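PDB 3EZI: Nitrate/nitrite sensor protein narX from Escherichia coli K12, which senses nitrate and nitrite through its periplasmic domain, the part described here, signalling nitrate to NarL and both ions to NarP, probably by phosphorylating these regulators when nitrate is present. Local coordinates for residues 52-55 with 56-59. Numbering follows the deposited sequence.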
ATOM      1  N   ASP A  52      16.311   0.395  -8.734  1.00 20.78           N
ATOM      2  CA  ASP A  52      15.709  -0.443  -9.765  1.00 21.19           C
ATOM      3  C   ASP A  52      14.869   0.270 -10.840  1.00 23.41           C
ATOM      4  O   ASP A  52      14.248  -0.395 -11.672  1.00 24.54           O
ATOM      5  CB  ASP A  52      14.894  -1.563  -9.090  1.00 22.41           C
ATOM      6  CG  ASP A  52      15.792  -2.564  -8.295  1.00 25.89           C
ATOM      7  OD1 ASP A  52      15.261  -3.410  -7.532  1.00 28.17           O
ATOM      8  OD2 ASP A  52      17.033  -2.500  -8.425  1.00 23.01           O
ATOM      9  N   GLY A  53      14.867   1.605 -10.832  1.00 23.65           N
ATOM     10  CA  GLY A  53      14.115   2.379 -11.818  1.00 23.45           C
ATOM     11  C   GLY A  53      12.607   2.221 -11.713  1.00 24.51           C
ATOM     12  O   GLY A  53      11.910   2.142 -12.724  1.00 26.25           O
ATOM     13  N   GLN A  54      12.089   2.200 -10.490  0.50 22.45           N
ATOM     14  CA  GLN A  54      10.653   2.052 -10.264  0.50 22.42           C
ATOM     15  C   GLN A  54      10.075   3.266  -9.546  0.50 21.92           C
ATOM     16  O   GLN A  54       8.894   3.260  -9.178  0.50 21.74           O
ATOM     17  CB  GLN A  54      10.358   0.864  -9.343  0.50 22.02           C
ATOM     18  CG  GLN A  54      10.930  -0.449  -9.711  0.50 25.72           C
ATOM     19  CD  GLN A  54       9.878  -1.507  -9.651  0.50 23.47           C
ATOM     20  OE1 GLN A  54       9.079  -1.634 -10.567  0.50 24.01           O
ATOM     21  NE2 GLN A  54       9.839  -2.250  -8.556  0.50 26.09           N
ATOM     22  N   LEU A  55      10.882   4.296  -9.334  1.00 21.94           N
ATOM     23  CA  LEU A  55      10.394   5.464  -8.562  1.00 24.82           C
ATOM     24  C   LEU A  55       9.025   6.008  -8.998  1.00 22.88           C
ATOM     25  O   LEU A  55       8.174   6.364  -8.150  1.00 19.76           O
ATOM     26  CB  LEU A  55      11.424   6.601  -8.536  1.00 24.80           C
ATOM     27  CG  LEU A  55      11.121   7.664  -7.462  1.00 26.35           C
ATOM     28  CD1 LEU A  55      10.924   6.980  -6.112  1.00 26.34           C
ATOM     29  CD2 LEU A  55      12.277   8.688  -7.380  1.00 24.87           C
ATOM     30  N   ALA A  56       8.787   6.088 -10.301  1.00 22.25           N
ATOM     31  CA  ALA A  56       7.490   6.570 -10.764  1.00 23.47           C
ATOM     32  C   ALA A  56       6.335   5.641 -10.369  1.00 22.96           C
ATOM     33  O   ALA A  56       5.202   6.083 -10.071  1.00 21.98           O
ATOM     34  CB  ALA A  56       7.508   6.757 -12.294  1.00 27.66           C
ATOM     35  N   GLN A  57       6.598   4.338 -10.393  1.00 19.74           N
ATOM     36  CA  GLN A  57       5.586   3.375 -10.040  1.00 21.92           C
ATOM     37  C   GLN A  57       5.297   3.445  -8.543  1.00 18.89           C
ATOM     38  O   GLN A  57       4.129   3.330  -8.128  1.00 19.79           O
ATOM     39  CB  GLN A  57       6.049   1.976 -10.431  1.00 23.32           C
ATOM     40  CG  GLN A  57       5.109   0.898 -10.022  1.00 31.86           C
ATOM     41  CD  GLN A  57       4.845  -0.045 -11.165  1.00 38.27           C
ATOM     42  OE1 GLN A  57       5.761  -0.691 -11.685  1.00 37.87           O
ATOM     43  NE2 GLN A  57       3.588  -0.116 -11.580  1.00 39.98           N
ATOM     44  N   LEU A  58       6.345   3.621  -7.743  1.00 16.90           N
ATOM     45  CA  LEU A  58       6.165   3.752  -6.288  1.00 16.99           C
ATOM     46  C   LEU A  58       5.395   5.046  -5.970  1.00 15.08           C
ATOM     47  O   LEU A  58       4.460   5.040  -5.165  1.00 13.63           O
ATOM     48  CB  LEU A  58       7.510   3.813  -5.562  1.00 18.18           C
ATOM     49  CG  LEU A  58       7.394   4.066  -4.052  1.00 19.27           C
ATOM     50  CD1 LEU A  58       6.411   3.052  -3.392  1.00 16.19           C
ATOM     51  CD2 LEU A  58       8.799   3.957  -3.407  1.00 16.62           C
ATOM     52  N   GLN A  59       5.813   6.158  -6.569  1.00 17.34           N
ATOM     53  CA  GLN A  59       5.113   7.431  -6.322  1.00 18.85           C
ATOM     54  C   GLN A  59       3.622   7.312  -6.733  1.00 19.10           C
ATOM     55  O   GLN A  59       2.726   7.903  -6.096  1.00 17.10           O
ATOM     56  CB  GLN A  59       5.841   8.579  -7.074  1.00 16.83           C
ATOM     57  CG  GLN A  59       7.259   8.860  -6.519  1.00 17.95           C
ATOM     58  CD  GLN A  59       8.040   9.931  -7.298  1.00 20.51           C
ATOM     59  OE1 GLN A  59       7.850  10.105  -8.507  1.00 25.64           O
ATOM     60  NE2 GLN A  59       8.932  10.641  -6.604  1.00 23.79           N
TER
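Gln54 O receives the amide of Leu58 almost head-on, at 2.9 Å from Leu58 N, and a weak, bent second bond from Gln57 N. One residue further along, Gln59 N gives a nearly straight bond to Leu55 O (169°). These bonds open helix 55-75 just after a Schellman motif ends helix 43-52, where Gly53 readily takes the positive phi of the turn.

Gln54, in one of its two conformers, and Gln57 run side by side, their amide planes almost perpendicular. Their carbonyl oxygens cannot bond each other; the amide nitrogens turn to helix 82-99 instead, Gln54 NE2 to Leu96 O and Gln57 NE2 to Gln95 OE1. Glutamine suits both places, long enough to reach that helix and able to donate without charge.

Leu55 and Gln59 meet by van der Waals packing. With Leu55 CG anti to its own N (chi1 -165°), the branched aliphatic end slants across the Gln59 amide, Leu55 CG lying 3.8 Å from Gln59 NE2. Trimming Leu55 to alanine would probably leave this amide without its aliphatic neighbour and freer to turn. Leu58, buried and apolar, packs on Leu45 and Ala49. The backbone bonds thus start the helix, while Gln54 and Gln57 tie the turn and helix start to helix 82-99.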